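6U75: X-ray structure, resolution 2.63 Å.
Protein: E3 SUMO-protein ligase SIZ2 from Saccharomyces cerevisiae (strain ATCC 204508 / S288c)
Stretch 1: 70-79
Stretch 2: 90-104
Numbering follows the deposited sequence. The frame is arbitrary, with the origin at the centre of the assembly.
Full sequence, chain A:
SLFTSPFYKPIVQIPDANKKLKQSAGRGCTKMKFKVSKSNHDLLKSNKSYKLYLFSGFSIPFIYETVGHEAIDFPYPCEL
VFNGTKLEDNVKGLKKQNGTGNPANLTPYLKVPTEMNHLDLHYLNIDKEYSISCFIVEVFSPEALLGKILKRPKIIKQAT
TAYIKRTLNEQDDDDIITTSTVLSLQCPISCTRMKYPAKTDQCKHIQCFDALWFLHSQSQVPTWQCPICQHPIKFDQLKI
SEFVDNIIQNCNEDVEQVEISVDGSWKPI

Stretch 1, residues 70-79: EAIDFPYPCE
Stretch 2, residues 90-104: NVKGLKKQNGTGNPA

Both stretches belong to one chain, and the contact buries 624 Å² summed over the two sides. Stretch 1 runs mostly in extended conformation. Stretch 2 folds back on itself through a type I beta turn from L94 to Q97, closed by Q97 N to L94 O at 3.0 Å. A second backbone bond, N102 N to V91 O at 2.6 Å, ties its two arms together. The nearest CA pairs across the stretches are A71 CA with G99 CA at 5.0 Å and F74 CA with K92 CA at 5.7 Å.

E70 (-75/135) makes no contact. A71 (-65/144) points its CB toward stretch 2 and meets G99 CA at 4.0 Å from A71 CB. G99 has phi/psi 87/6, where a side chain would be jammed against the preceding carbonyl oxygen.

I72 (-67/114) has chi1 m and chi2 t. Its carbonyl faces stretch 2. G101 N gives a weak hydrogen bond to I72 O at 3.5 Å, and G99 CA makes a CA-H...O contact with I72 O at 3.4 Å. The side chain leaves sideways. I72 CG2 lies 3.2 Å from G101 O, and I72 CD1 packs on P103 CD at 3.8 Å. G101 (-95/160) leaves room here: an ideal CB on G101 would sit only 3.1 Å from I72 CG2.

D73 (-142/112) is the polar centre of the contact. Its chi1 is m (-82°) and chi2 is -53°. The CB points sideways, but the carboxylate comes nearer to stretch 2. D73 OD1 accepts a hydrogen bond from G99 N at 2.8 Å, with a nearly straight angle of 166°. The same D73 OD1 forms a salt bridge with K92 NZ at 2.9 Å; its hydrogen bond is weak. K92 NZ also donates to Q97 O at 2.9 Å and weakly to T100 OG1 at 3.5 Å. The ammonium group therefore joins the carboxylate to the backbone at Q97 and the hydroxyl of T100. The chi angles of K92 are -132°, m, t and t. T100 has chi1 p, and T100 OG1 donates to G93 O at 2.6 Å.

F74 (-93/151; chi1 -84°, chi2 86°) points toward stretch 2. V91 CB covers one ring face, 3.9 Å from the centroid and 12° off the normal, a CH-pi contact. P103 CA is at the ring edge, 4.4 Å from F74 CE1. N102 O approaches F74 CE1 obliquely at 3.3 Å. F74 CB also packs against K92 CG at 3.8 Å.

P75 (-69/128) points away. Y76 (-111/127) has chi1 t and chi2 81°. K95 CG lies over one face of its ring, 4.1 Å from the centroid and 10° off the normal. K95 CE reaches Y76 OH at 3.5 Å. Here the aliphatic part of the lysine does the packing.

P77 (-79/161) follows a cis peptide bond and makes no contact. C78 (-149/143, chi1 p) points toward stretch 2, with C78 SG 3.7 Å from V91 CG2. E79 (-121/113) points away.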

ATOM      1  N   GLU A  70     -10.599  10.949   1.426  1.00 61.60           N
ATOM      2  CA  GLU A  70      -9.394  11.553   1.981  1.00 69.73           C
ATOM      3  C   GLU A  70      -8.251  10.544   2.002  1.00 60.88           C
ATOM      4  O   GLU A  70      -8.430   9.386   2.387  1.00 68.35           O
ATOM      5  CB  GLU A  70      -9.649  12.066   3.401  1.00 62.68           C
ATOM      6  CG  GLU A  70     -11.039  12.637   3.646  1.00 74.74           C
ATOM      7  CD  GLU A  70     -12.025  11.587   4.130  1.00 77.34           C
ATOM      8  OE1 GLU A  70     -11.905  10.418   3.705  1.00 62.39           O
ATOM      9  OE2 GLU A  70     -12.911  11.929   4.939  1.00 75.52           O
ATOM     10  N   ALA A  71      -7.070  10.992   1.582  1.00 51.83           N
ATOM     11  CA  ALA A  71      -5.873  10.174   1.730  1.00 61.37           C
ATOM     12  C   ALA A  71      -5.567   9.975   3.209  1.00 48.17           C
ATOM     13  O   ALA A  71      -5.780  10.871   4.030  1.00 49.12           O
ATOM     14  CB  ALA A  71      -4.687  10.830   1.024  1.00 45.76           C
ATOM     15  N   ILE A  72      -5.064   8.790   3.552  1.00 31.40           N
ATOM     16  CA  ILE A  72      -4.872   8.436   4.956  1.00 38.44           C
ATOM     17  C   ILE A  72      -3.784   9.333   5.537  1.00 40.41           C
ATOM     18  O   ILE A  72      -2.617   9.250   5.145  1.00 50.59           O
ATOM     19  CB  ILE A  72      -4.524   6.954   5.123  1.00 31.59           C
ATOM     20  CG1 ILE A  72      -5.740   6.097   4.767  1.00 46.72           C
ATOM     21  CG2 ILE A  72      -4.058   6.679   6.555  1.00 44.54           C
ATOM     22  CD1 ILE A  72      -5.525   4.607   4.913  1.00 43.72           C
ATOM     23  N   ASP A  73      -4.165  10.188   6.484  1.00 34.69           N
ATOM     24  CA  ASP A  73      -3.227  11.064   7.177  1.00 31.71           C
ATOM     25  C   ASP A  73      -3.648  11.154   8.636  1.00 31.03           C
ATOM     26  O   ASP A  73      -4.707  11.708   8.946  1.00 33.23           O
ATOM     27  CB  ASP A  73      -3.180  12.450   6.535  1.00 46.44           C
ATOM     28  CG  ASP A  73      -2.283  12.498   5.317  1.00 46.97           C
ATOM     29  OD1 ASP A  73      -1.106  12.096   5.430  1.00 52.11           O
ATOM     30  OD2 ASP A  73      -2.753  12.932   4.243  1.00 49.46           O
ATOM     31  N   PHE A  74      -2.831  10.598   9.520  1.00 32.83           N
ATOM     32  CA  PHE A  74      -3.021  10.746  10.953  1.00 30.50           C
ATOM     33  C   PHE A  74      -2.217  11.934  11.469  1.00 39.98           C
ATOM     34  O   PHE A  74      -1.176  12.282  10.900  1.00 56.01           O
ATOM     35  CB  PHE A  74      -2.577   9.484  11.687  1.00 26.21           C
ATOM     36  CG  PHE A  74      -3.617   8.402  11.733  1.00 25.65           C
ATOM     37  CD1 PHE A  74      -3.748   7.501  10.693  1.00 39.91           C
ATOM     38  CD2 PHE A  74      -4.456   8.280  12.827  1.00 31.68           C
ATOM     39  CE1 PHE A  74      -4.702   6.502  10.740  1.00 43.85           C
ATOM     40  CE2 PHE A  74      -5.411   7.283  12.880  1.00 27.41           C
ATOM     41  CZ  PHE A  74      -5.533   6.393  11.836  1.00 25.66           C
ATOM     42  N   PRO A  75      -2.665  12.582  12.542  1.00 37.79           N
ATOM     43  CA  PRO A  75      -1.839  13.629  13.158  1.00 39.26           C
ATOM     44  C   PRO A  75      -0.610  13.015  13.811  1.00 37.97           C
ATOM     45  O   PRO A  75      -0.717  12.073  14.597  1.00 41.69           O
ATOM     46  CB  PRO A  75      -2.774  14.263  14.192  1.00 44.42           C
ATOM     47  CG  PRO A  75      -3.770  13.199  14.504  1.00 37.26           C
ATOM     48  CD  PRO A  75      -3.950  12.408  13.241  1.00 34.58           C
ATOM     49  N   TYR A  76       0.565  13.546  13.471  1.00 50.74           N
ATOM     50  CA  TYR A  76       1.802  13.066  14.063  1.00 37.72           C
ATOM     51  C   TYR A  76       2.387  14.129  14.977  1.00 45.42           C
ATOM     52  O   TYR A  76       2.567  15.274  14.539  1.00 52.29           O
ATOM     53  CB  TYR A  76       2.827  12.693  12.987  1.00 40.74           C
ATOM     54  CG  TYR A  76       4.114  12.157  13.570  1.00 58.41           C
ATOM     55  CD1 TYR A  76       4.211  10.834  13.985  1.00 59.03           C
ATOM     56  CD2 TYR A  76       5.227  12.974  13.724  1.00 54.12           C
ATOM     57  CE1 TYR A  76       5.382  10.338  14.526  1.00 65.08           C
ATOM     58  CE2 TYR A  76       6.403  12.487  14.264  1.00 50.56           C
ATOM     59  CZ  TYR A  76       6.475  11.169  14.664  1.00 67.69           C
ATOM     60  OH  TYR A  76       7.641  10.677  15.203  1.00 81.82           O
ATOM     61  N   PRO A  77       2.704  13.808  16.241  1.00 45.72           N
ATOM     62  CA  PRO A  77       2.530  12.505  16.894  1.00 45.59           C
ATOM     63  C   PRO A  77       1.098  12.252  17.345  1.00 36.43           C
ATOM     64  O   PRO A  77       0.321  13.195  17.490  1.00 36.31           O
ATOM     65  CB  PRO A  77       3.457  12.604  18.100  1.00 40.23           C
ATOM     66  CG  PRO A  77       3.394  14.046  18.461  1.00 49.29           C
ATOM     67  CD  PRO A  77       3.353  14.776  17.141  1.00 38.83           C
ATOM     68  N   CYS A  78       0.764  10.986  17.575  1.00 34.36           N
ATOM     69  CA  CYS A  78      -0.558  10.610  18.048  1.00 42.23           C
ATOM     70  C   CYS A  78      -0.440   9.372  18.919  1.00 39.29           C
ATOM     71  O   CYS A  78       0.367   8.482  18.636  1.00 53.11           O
ATOM     72  CB  CYS A  78      -1.518  10.328  16.887  1.00 50.27           C
ATOM     73  SG  CYS A  78      -0.856   9.194  15.643  1.00 79.60           S
ATOM     74  N   GLU A  79      -1.247   9.320  19.973  1.00 37.02           N
ATOM     75  CA  GLU A  79      -1.387   8.120  20.789  1.00 32.58           C
ATOM     76  C   GLU A  79      -2.849   7.701  20.746  1.00 39.70           C
ATOM     77  O   GLU A  79      -3.721   8.421  21.244  1.00 46.91           O
ATOM     78  CB  GLU A  79      -0.917   8.363  22.222  1.00 44.42           C
ATOM     79  CG  GLU A  79      -1.099   7.166  23.143  1.00 48.06           C
ATOM     80  CD  GLU A  79      -0.134   7.178  24.310  1.00 49.13           C
ATOM     81  OE1 GLU A  79       1.069   7.425  24.084  1.00 64.60           O
ATOM     82  OE2 GLU A  79      -0.576   6.942  25.455  1.00 43.40           O
ATOM     83  N   ASN A  90       1.503   1.134  13.148  1.00 67.40           N
ATOM     84  CA  ASN A  90       2.249   2.224  12.522  1.00 71.02           C
ATOM     85  C   ASN A  90       1.272   3.042  11.674  1.00 74.28           C
ATOM     86  O   ASN A  90       1.266   3.003  10.441  1.00 77.11           O
ATOM     87  CB  ASN A  90       3.402   1.673  11.693  1.00 67.19           C
ATOM     88  CG  ASN A  90       4.249   2.764  11.071  1.00 71.33           C
ATOM     89  OD1 ASN A  90       3.966   3.232   9.968  1.00 63.57           O
ATOM     90  ND2 ASN A  90       5.300   3.172  11.773  1.00 75.35           N
ATOM     91  N   VAL A  91       0.423   3.798  12.376  1.00 68.47           N
ATOM     92  CA  VAL A  91      -0.717   4.441  11.727  1.00 60.30           C
ATOM     93  C   VAL A  91      -0.254   5.405  10.642  1.00 52.78           C
ATOM     94  O   VAL A  91      -0.863   5.484   9.567  1.00 71.41           O
ATOM     95  CB  VAL A  91      -1.606   5.148  12.769  1.00 63.23           C
ATOM     96  CG1 VAL A  91      -2.385   4.121  13.577  1.00 59.64           C
ATOM     97  CG2 VAL A  91      -0.778   6.044  13.690  1.00 52.61           C
ATOM     98  N   LYS A  92       0.818   6.152  10.896  1.00 71.94           N
ATOM     99  CA  LYS A  92       1.316   7.153   9.950  1.00 82.06           C
ATOM    100  C   LYS A  92       2.784   6.858   9.661  1.00 63.70           C
ATOM    101  O   LYS A  92       3.678   7.325  10.372  1.00 79.19           O
ATOM    102  CB  LYS A  92       1.117   8.568  10.491  1.00 70.07           C
ATOM    103  CG  LYS A  92       0.498   9.525   9.480  1.00 56.17           C
ATOM    104  CD  LYS A  92       1.312   9.600   8.193  1.00 79.21           C
ATOM    105  CE  LYS A  92       0.730  10.618   7.230  1.00 56.63           C
ATOM    106  NZ  LYS A  92       1.248  10.443   5.846  1.00 58.63           N
ATOM    107  N   GLY A  93       3.028   6.071   8.611  1.00 66.85           N
ATOM    108  CA  GLY A  93       4.377   5.815   8.166  1.00 79.32           C
ATOM    109  C   GLY A  93       4.884   6.891   7.223  1.00 78.34           C
ATOM    110  O   GLY A  93       4.110   7.623   6.608  1.00 77.21           O
ATOM    111  N   LEU A  94       6.207   6.978   7.117  1.00 89.35           N
ATOM    112  CA  LEU A  94       6.865   7.994   6.299  1.00 90.75           C
ATOM    113  C   LEU A  94       6.367   9.390   6.688  1.00 85.29           C
ATOM    114  O   LEU A  94       5.579  10.031   5.992  1.00 78.23           O
ATOM    115  CB  LEU A  94       6.642   7.712   4.809  1.00 72.94           C
ATOM    116  CG  LEU A  94       7.839   7.983   3.894  1.00 77.04           C
ATOM    117  CD1 LEU A  94       8.913   6.924   4.094  1.00 74.67           C
ATOM    118  CD2 LEU A  94       7.409   8.040   2.437  1.00 72.04           C
ATOM    119  N   LYS A  95       6.857   9.837   7.846  1.00 78.66           N
ATOM    120  CA  LYS A  95       6.416  11.113   8.401  1.00 84.65           C
ATOM    121  C   LYS A  95       6.645  12.261   7.426  1.00 91.92           C
ATOM    122  O   LYS A  95       5.934  13.272   7.479  1.00 85.31           O
ATOM    123  CB  LYS A  95       7.147  11.394   9.715  1.00 76.13           C
ATOM    124  CG  LYS A  95       7.065  10.270  10.739  1.00 74.43           C
ATOM    125  CD  LYS A  95       8.396  10.090  11.452  1.00 62.05           C
ATOM    126  CE  LYS A  95       8.392   8.863  12.346  1.00 75.89           C
ATOM    127  NZ  LYS A  95       9.751   8.566  12.880  1.00 73.65           N
ATOM    128  N   LYS A  96       7.629  12.129   6.535  1.00 88.83           N
ATOM    129  CA  LYS A  96       7.968  13.205   5.612  1.00 80.33           C
ATOM    130  C   LYS A  96       6.960  13.361   4.482  1.00 79.26           C
ATOM    131  O   LYS A  96       6.885  14.443   3.887  1.00 81.77           O
ATOM    132  CB  LYS A  96       9.355  12.962   5.015  1.00 86.66           C
ATOM    133  CG  LYS A  96      10.489  13.047   6.019  1.00 79.71           C
ATOM    134  CD  LYS A  96      10.703  14.476   6.493  1.00 83.31           C
ATOM    135  CE  LYS A  96      12.054  14.638   7.167  1.00 92.73           C
ATOM    136  NZ  LYS A  96      13.184  14.409   6.222  1.00 84.69           N
ATOM    137  N   GLN A  97       6.193  12.322   4.169  1.00 84.26           N
ATOM    138  CA  GLN A  97       5.260  12.340   3.053  1.00 77.67           C
ATOM    139  C   GLN A  97       3.827  12.265   3.559  1.00 63.30           C
ATOM    140  O   GLN A  97       3.540  11.629   4.577  1.00 61.73           O
ATOM    141  CB  GLN A  97       5.534  11.176   2.096  1.00 73.98           C
ATOM    142  CG  GLN A  97       4.758  11.246   0.791  1.00 73.09           C
ATOM    143  CD  GLN A  97       5.142  10.137  -0.169  1.00 71.82           C
ATOM    144  OE1 GLN A  97       6.201   9.523  -0.033  1.00 78.34           O
ATOM    145  NE2 GLN A  97       4.278   9.870  -1.142  1.00 53.25           N
ATOM    146  N   ASN A  98       2.928  12.925   2.833  1.00 60.08           N
ATOM    147  CA  ASN A  98       1.511  12.950   3.162  1.00 65.06           C
ATOM    148  C   ASN A  98       0.771  11.902   2.343  1.00 55.74           C
ATOM    149  O   ASN A  98       1.067  11.699   1.161  1.00 65.38           O
ATOM    150  CB  ASN A  98       0.916  14.334   2.896  1.00 71.29           C
ATOM    151  CG  ASN A  98       1.548  15.412   3.751  1.00 54.00           C
ATOM    152  OD1 ASN A  98       1.830  15.201   4.931  1.00 65.40           O
ATOM    153  ND2 ASN A  98       1.781  16.577   3.158  1.00 46.01           N
ATOM    154  N   GLY A  99      -0.195  11.242   2.975  1.00 66.75           N
ATOM    155  CA  GLY A  99      -0.952  10.193   2.328  1.00 49.84           C
ATOM    156  C   GLY A  99      -0.334   8.817   2.412  1.00 49.81           C
ATOM    157  O   GLY A  99      -0.863   7.882   1.798  1.00 72.75           O
ATOM    158  N   THR A 100       0.767   8.661   3.148  1.00 49.07           N
ATOM    159  CA  THR A 100       1.458   7.385   3.283  1.00 49.20           C
ATOM    160  C   THR A 100       1.164   6.711   4.618  1.00 52.46           C
ATOM    161  O   THR A 100       2.004   5.968   5.138  1.00 62.60           O
ATOM    162  CB  THR A 100       2.966   7.579   3.117  1.00 55.83           C
ATOM    163  OG1 THR A 100       3.481   8.321   4.230  1.00 65.36           O
ATOM    164  CG2 THR A 100       3.268   8.330   1.831  1.00 62.06           C
ATOM    165  N   GLY A 101      -0.009   6.963   5.190  1.00 48.62           N
ATOM    166  CA  GLY A 101      -0.395   6.358   6.441  1.00 50.90           C
ATOM    167  C   GLY A 101      -1.224   5.107   6.229  1.00 43.88           C
ATOM    168  O   GLY A 101      -1.806   4.896   5.167  1.00 44.34           O
ATOM    169  N   ASN A 102      -1.263   4.273   7.259  1.00 34.57           N
ATOM    170  CA  ASN A 102      -2.072   3.067   7.276  1.00 37.00           C
ATOM    171  C   ASN A 102      -3.211   3.204   8.273  1.00 38.81           C
ATOM    172  O   ASN A 102      -3.148   4.021   9.198  1.00 45.90           O
ATOM    173  CB  ASN A 102      -1.225   1.841   7.644  1.00 46.71           C
ATOM    174  CG  ASN A 102      -0.383   1.344   6.490  1.00 45.11           C
ATOM    175  OD1 ASN A 102      -0.619   1.697   5.335  1.00 47.96           O
ATOM    176  ND2 ASN A 102       0.599   0.507   6.796  1.00 55.14           N
ATOM    177  N   PRO A 103      -4.275   2.425   8.115  1.00 33.03           N
ATOM    178  CA  PRO A 103      -5.348   2.420   9.112  1.00 31.91           C
ATOM    179  C   PRO A 103      -4.943   1.631  10.349  1.00 29.02           C
ATOM    180  O   PRO A 103      -3.954   0.897  10.363  1.00 42.53           O
ATOM    181  CB  PRO A 103      -6.512   1.750   8.376  1.00 36.53           C
ATOM    182  CG  PRO A 103      -5.856   0.873   7.366  1.00 31.29           C
ATOM    183  CD  PRO A 103      -4.596   1.581   6.951  1.00 36.62           C
ATOM    184  N   ALA A 104      -5.734   1.799  11.404  1.00 29.73           N
ATOM    185  CA  ALA A 104      -5.539   1.095  12.664  1.00 39.79           C
ATOM    186  C   ALA A 104      -6.591   0.003  12.795  1.00 36.54           C
ATOM    187  O   ALA A 104      -7.775   0.243  12.542  1.00 36.94           O
ATOM    188  CB  ALA A 104      -5.622   2.058  13.849  1.00 42.29           C
TER